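Local coordinates for glycoprotein (Chandipura virus, PDB 5MDM), which probably attaches the virus to host receptors and, as a class III fusion protein, drives fusion of viral and endosomal membranes at acidic pH, at residues L300-S312 with N375-H389. Residues are numbered along the deposited sequence; the frame is centred on the assembly and turned at random.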
loop_
_atom_site.group_PDB
_atom_site.type_symbol
_atom_site.label_atom_id
_atom_site.label_comp_id
_atom_site.label_asym_id
_atom_site.label_seq_id
_atom_site.Cartn_x
_atom_site.Cartn_y
_atom_site.Cartn_z
ATOM N N LEU A 300 23.464 -10.109 -27.919
ATOM C CA LEU A 300 22.223 -9.983 -27.165
ATOM C C LEU A 300 22.082 -11.035 -26.074
ATOM O O LEU A 300 22.365 -12.216 -26.291
ATOM C CB LEU A 300 21.017 -10.068 -28.097
ATOM C CG LEU A 300 20.787 -8.909 -29.060
ATOM C CD1 LEU A 300 19.479 -9.132 -29.801
ATOM C CD2 LEU A 300 20.778 -7.586 -28.312
ATOM N N SER A 301 21.634 -10.596 -24.903
ATOM C CA SER A 301 21.325 -11.505 -23.810
ATOM C C SER A 301 19.852 -11.900 -23.905
ATOM O O SER A 301 19.076 -11.219 -24.573
ATOM C CB SER A 301 21.610 -10.826 -22.471
ATOM O OG SER A 301 20.600 -9.890 -22.151
ATOM N N PRO A 302 19.464 -13.014 -23.258
ATOM C CA PRO A 302 18.051 -13.406 -23.223
ATOM C C PRO A 302 17.142 -12.270 -22.759
ATOM O O PRO A 302 16.039 -12.115 -23.285
ATOM C CB PRO A 302 18.040 -14.542 -22.199
ATOM C CG PRO A 302 19.379 -15.167 -22.341
ATOM C CD PRO A 302 20.332 -14.041 -22.652
ATOM N N LEU A 303 17.613 -11.479 -21.799
ATOM C CA LEU A 303 16.833 -10.370 -21.259
ATOM C C LEU A 303 16.585 -9.300 -22.328
ATOM O O LEU A 303 15.458 -8.789 -22.489
ATOM C CB LEU A 303 17.552 -9.772 -20.049
ATOM C CG LEU A 303 16.788 -8.734 -19.227
ATOM C CD1 LEU A 303 15.388 -9.228 -18.894
ATOM C CD2 LEU A 303 17.553 -8.411 -17.956
ATOM N N ASP A 304 17.648 -8.977 -23.062
ATOM C CA ASP A 304 17.564 -8.059 -24.192
ATOM C C ASP A 304 16.512 -8.546 -25.179
ATOM O O ASP A 304 15.735 -7.758 -25.709
ATOM C CB ASP A 304 18.915 -7.943 -24.905
ATOM C CG ASP A 304 20.014 -7.399 -24.009
ATOM O OD1 ASP A 304 19.712 -6.596 -23.094
ATOM O OD2 ASP A 304 21.189 -7.772 -24.233
ATOM N N LEU A 305 16.494 -9.854 -25.422
ATOM C CA LEU A 305 15.493 -10.452 -26.291
ATOM C C LEU A 305 14.083 -10.277 -25.727
ATOM O O LEU A 305 13.133 -10.010 -26.465
ATOM C CB LEU A 305 15.793 -11.929 -26.493
ATOM C CG LEU A 305 16.929 -12.195 -27.465
ATOM C CD1 LEU A 305 17.208 -13.685 -27.519
ATOM C CD2 LEU A 305 16.568 -11.645 -28.837
ATOM N N SER A 306 13.954 -10.426 -24.416
ATOM C CA SER A 306 12.656 -10.334 -23.770
ATOM C C SER A 306 12.101 -8.923 -23.841
ATOM O O SER A 306 10.890 -8.726 -23.778
ATOM C CB SER A 306 12.762 -10.761 -22.318
ATOM O OG SER A 306 13.542 -9.838 -21.581
ATOM N N TYR A 307 12.981 -7.935 -23.965
ATOM C CA TYR A 307 12.507 -6.560 -24.145
ATOM C C TYR A 307 11.784 -6.351 -25.482
ATOM O O TYR A 307 11.180 -5.305 -25.709
ATOM C CB TYR A 307 13.645 -5.549 -23.969
ATOM C CG TYR A 307 14.164 -5.484 -22.550
ATOM C CD1 TYR A 307 13.309 -5.681 -21.475
ATOM C CD2 TYR A 307 15.507 -5.251 -22.284
ATOM C CE1 TYR A 307 13.772 -5.633 -20.176
ATOM C CE2 TYR A 307 15.980 -5.204 -20.986
ATOM C CZ TYR A 307 15.107 -5.396 -19.936
ATOM O OH TYR A 307 15.562 -5.351 -18.640
ATOM N N LEU A 308 11.836 -7.352 -26.354
ATOM C CA LEU A 308 11.212 -7.271 -27.670
ATOM C C LEU A 308 9.875 -7.991 -27.672
ATOM O O LEU A 308 9.088 -7.858 -28.608
ATOM C CB LEU A 308 12.115 -7.903 -28.732
ATOM C CG LEU A 308 13.529 -7.353 -28.908
ATOM C CD1 LEU A 308 14.241 -8.101 -30.009
ATOM C CD2 LEU A 308 13.482 -5.874 -29.215
ATOM N N ALA A 309 9.633 -8.762 -26.619
ATOM C CA ALA A 309 8.424 -9.571 -26.511
ATOM C C ALA A 309 7.162 -8.727 -26.399
ATOM O O ALA A 309 7.188 -7.613 -25.886
ATOM C CB ALA A 309 8.525 -10.497 -25.313
ATOM N N SER A 310 6.054 -9.269 -26.879
ATOM C CA SER A 310 4.760 -8.652 -26.649
ATOM C C SER A 310 4.336 -8.989 -25.235
ATOM O O SER A 310 4.524 -10.118 -24.782
ATOM C CB SER A 310 3.727 -9.185 -27.637
ATOM O OG SER A 310 2.476 -8.556 -27.442
ATOM N N LYS A 311 3.773 -8.013 -24.530
ATOM C CA LYS A 311 3.301 -8.261 -23.174
ATOM C C LYS A 311 1.791 -8.428 -23.127
ATOM O O LYS A 311 1.227 -8.684 -22.071
ATOM C CB LYS A 311 3.749 -7.156 -22.218
ATOM C CG LYS A 311 5.231 -7.176 -21.896
ATOM C CD LYS A 311 5.533 -6.284 -20.707
ATOM C CE LYS A 311 7.013 -6.271 -20.374
ATOM N NZ LYS A 311 7.258 -5.532 -19.100
ATOM N N SER A 312 1.144 -8.294 -24.278
ATOM C CA SER A 312 -0.303 -8.438 -24.374
ATOM C C SER A 312 -0.636 -9.358 -25.541
ATOM O O SER A 312 0.156 -9.485 -26.475
ATOM C CB SER A 312 -0.944 -7.074 -24.602
ATOM O OG SER A 312 -0.584 -6.568 -25.877
ATOM N N ASN A 375 11.887 -14.896 -27.400
ATOM C CA ASN A 375 12.000 -13.759 -26.493
ATOM C C ASN A 375 12.803 -14.051 -25.230
ATOM O O ASN A 375 12.417 -13.640 -24.131
ATOM C CB ASN A 375 10.613 -13.248 -26.115
ATOM C CG ASN A 375 9.705 -13.091 -27.315
ATOM O OD1 ASN A 375 10.159 -12.791 -28.421
ATOM N ND2 ASN A 375 8.407 -13.297 -27.104
ATOM N N GLY A 376 13.909 -14.771 -25.394
ATOM C CA GLY A 376 14.816 -15.047 -24.294
ATOM C C GLY A 376 14.280 -16.013 -23.252
ATOM O O GLY A 376 14.592 -15.902 -22.066
ATOM N N LEU A 377 13.460 -16.959 -23.691
ATOM C CA LEU A 377 13.008 -18.020 -22.807
ATOM C C LEU A 377 14.168 -18.984 -22.633
ATOM O O LEU A 377 14.703 -19.495 -23.618
ATOM C CB LEU A 377 11.800 -18.740 -23.405
ATOM C CG LEU A 377 11.247 -19.921 -22.607
ATOM C CD1 LEU A 377 11.041 -19.539 -21.151
ATOM C CD2 LEU A 377 9.947 -20.410 -23.222
ATOM N N LEU A 378 14.572 -19.228 -21.390
ATOM C CA LEU A 378 15.740 -20.078 -21.167
ATOM C C LEU A 378 15.423 -21.513 -20.760
ATOM O O LEU A 378 14.591 -21.754 -19.889
ATOM C CB LEU A 378 16.702 -19.441 -20.162
ATOM C CG LEU A 378 17.748 -18.520 -20.791
ATOM C CD1 LEU A 378 18.743 -18.053 -19.747
ATOM C CD2 LEU A 378 18.461 -19.218 -21.946
ATOM N N LYS A 379 16.096 -22.459 -21.410
ATOM C CA LYS A 379 16.062 -23.859 -21.003
ATOM C C LYS A 379 17.368 -24.175 -20.295
ATOM O O LYS A 379 18.407 -24.316 -20.938
ATOM C CB LYS A 379 15.888 -24.777 -22.216
ATOM C CG LYS A 379 15.931 -26.261 -21.888
ATOM C CD LYS A 379 15.700 -27.103 -23.131
ATOM C CE LYS A 379 15.697 -28.590 -22.807
ATOM N NZ LYS A 379 15.662 -29.428 -24.042
ATOM N N THR A 380 17.318 -24.264 -18.970
ATOM C CA THR A 380 18.528 -24.469 -18.178
ATOM C C THR A 380 18.421 -25.682 -17.259
ATOM O O THR A 380 17.364 -26.306 -17.160
ATOM C CB THR A 380 18.851 -23.231 -17.327
ATOM O OG1 THR A 380 17.784 -22.995 -16.400
ATOM C CG2 THR A 380 19.025 -22.011 -18.211
ATOM N N ALA A 381 19.524 -26.009 -16.590
ATOM C CA ALA A 381 19.551 -27.119 -15.643
ATOM C C ALA A 381 18.643 -26.842 -14.445
ATOM O O ALA A 381 18.032 -27.756 -13.885
ATOM C CB ALA A 381 20.972 -27.385 -15.183
ATOM N N GLY A 382 18.551 -25.570 -14.064
ATOM C CA GLY A 382 17.698 -25.156 -12.964
ATOM C C GLY A 382 16.237 -25.048 -13.361
ATOM O O GLY A 382 15.393 -24.656 -12.557
ATOM N N GLY A 383 15.942 -25.397 -14.610
ATOM C CA GLY A 383 14.582 -25.372 -15.114
ATOM C C GLY A 383 14.394 -24.456 -16.310
ATOM O O GLY A 383 15.338 -24.171 -17.049
ATOM N N TYR A 384 13.160 -24.002 -16.502
ATOM C CA TYR A 384 12.843 -23.076 -17.578
ATOM C C TYR A 384 12.595 -21.689 -17.004
ATOM O O TYR A 384 11.764 -21.518 -16.113
ATOM C CB TYR A 384 11.626 -23.566 -18.362
ATOM C CG TYR A 384 11.854 -24.894 -19.046
ATOM C CD1 TYR A 384 11.549 -26.090 -18.407
ATOM C CD2 TYR A 384 12.384 -24.954 -20.327
ATOM C CE1 TYR A 384 11.764 -27.307 -19.029
ATOM C CE2 TYR A 384 12.599 -26.164 -20.958
ATOM C CZ TYR A 384 12.288 -27.341 -20.307
ATOM O OH TYR A 384 12.503 -28.549 -20.937
ATOM N N LYS A 385 13.325 -20.702 -17.517
ATOM C CA LYS A 385 13.301 -19.355 -16.950
ATOM C C LYS A 385 12.706 -18.288 -17.874
ATOM O O LYS A 385 13.114 -18.138 -19.039
ATOM C CB LYS A 385 14.706 -18.935 -16.505
ATOM C CG LYS A 385 15.357 -19.886 -15.509
ATOM C CD LYS A 385 16.705 -19.355 -15.032
ATOM C CE LYS A 385 17.346 -20.274 -13.997
ATOM N NZ LYS A 385 17.725 -21.599 -14.565
ATOM N N PHE A 386 11.728 -17.567 -17.330
ATOM C CA PHE A 386 11.195 -16.354 -17.933
ATOM C C PHE A 386 11.781 -15.175 -17.175
ATOM O O PHE A 386 11.980 -15.252 -15.960
ATOM C CB PHE A 386 9.668 -16.295 -17.801
ATOM C CG PHE A 386 8.930 -17.212 -18.736
ATOM C CD1 PHE A 386 8.701 -16.845 -20.053
ATOM C CD2 PHE A 386 8.440 -18.433 -18.291
ATOM C CE1 PHE A 386 8.012 -17.684 -20.915
ATOM C CE2 PHE A 386 7.752 -19.275 -19.148
ATOM C CZ PHE A 386 7.539 -18.900 -20.462
ATOM N N PRO A 387 12.059 -14.074 -17.884
ATOM C CA PRO A 387 12.434 -12.822 -17.224
ATOM C C PRO A 387 11.222 -12.263 -16.488
ATOM O O PRO A 387 10.121 -12.263 -17.038
ATOM C CB PRO A 387 12.802 -11.918 -18.393
ATOM C CG PRO A 387 12.017 -12.457 -19.526
ATOM C CD PRO A 387 12.010 -13.933 -19.347
ATOM N N TRP A 388 11.421 -11.789 -15.265
ATOM C CA TRP A 388 10.307 -11.422 -14.400
ATOM C C TRP A 388 9.374 -10.364 -14.979
ATOM O O TRP A 388 8.203 -10.286 -14.605
ATOM C CB TRP A 388 10.823 -10.962 -13.036
ATOM C CG TRP A 388 9.721 -10.668 -12.073
ATOM C CD1 TRP A 388 9.420 -9.464 -11.510
ATOM C CD2 TRP A 388 8.754 -11.597 -11.578
ATOM N NE1 TRP A 388 8.331 -9.588 -10.684
ATOM C CE2 TRP A 388 7.901 -10.889 -10.708
ATOM C CE3 TRP A 388 8.530 -12.965 -11.779
ATOM C CZ2 TRP A 388 6.841 -11.499 -10.044
ATOM C CZ3 TRP A 388 7.480 -13.569 -11.119
ATOM C CH2 TRP A 388 6.647 -12.837 -10.266
ATOM N N HIS A 389 9.884 -9.552 -15.896
ATOM C CA HIS A 389 9.109 -8.425 -16.401
ATOM C C HIS A 389 8.045 -8.846 -17.401
ATOM O O HIS A 389 7.098 -8.102 -17.642
ATOM C CB HIS A 389 10.022 -7.367 -17.012
ATOM C CG HIS A 389 10.591 -7.748 -18.341
ATOM N ND1 HIS A 389 10.034 -7.337 -19.533
ATOM C CD2 HIS A 389 11.676 -8.488 -18.669
ATOM C CE1 HIS A 389 10.749 -7.812 -20.537
ATOM N NE2 HIS A 389 11.749 -8.515 -20.041
#
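The imidazole of His389 carries Tyr307 over one face, with CE1 of the phenol ring off-centre toward the rim, while Ser306 and Lys311 meet it at the edge. Leu303 O lies over one face of the Tyr307 ring, again offset toward the rim. The two ring planes are inclined at 45°, and the side chains cross obliquely. His389 NE2 donates to Ser306 OG at 2.7 Å, almost exactly in the imidazole plane; with chi1 at 67°, Ser306 holds that oxygen between its backbone N and carbonyl carbon, facing His389. At the ND1 edge, Lys311, extended beyond CG, brings NZ to His389 O at 3.0 Å, from above the carbonyl plane, and adds a weak bond to ND1. The NE2 bond, helped by the weak one at ND1, probably limits rotation of the imidazole, and Asp283 of helix 270-295 shares the ammonium as a salt-bridge partner.

Apolar contacts continue the seam: Pro387 CG rests on Ser306 CB, Leu303 CD1 reaches Pro387 CB, and Pro302 CG meets Leu378 CD1 at 3.9 Å. Ala309 CB lies against the amide of Asn375, whose polar atoms bond to Tyr319 N and Tyr333 OH. Gly376, at positive phi, directs its CA hydrogen to Pro302 O. Together these contacts exemplify a short helix, N-capped by the Ser301-Asp304 capping box, packed against the base of a beta-hairpin that lies in a region assigned to trimerization by similarity.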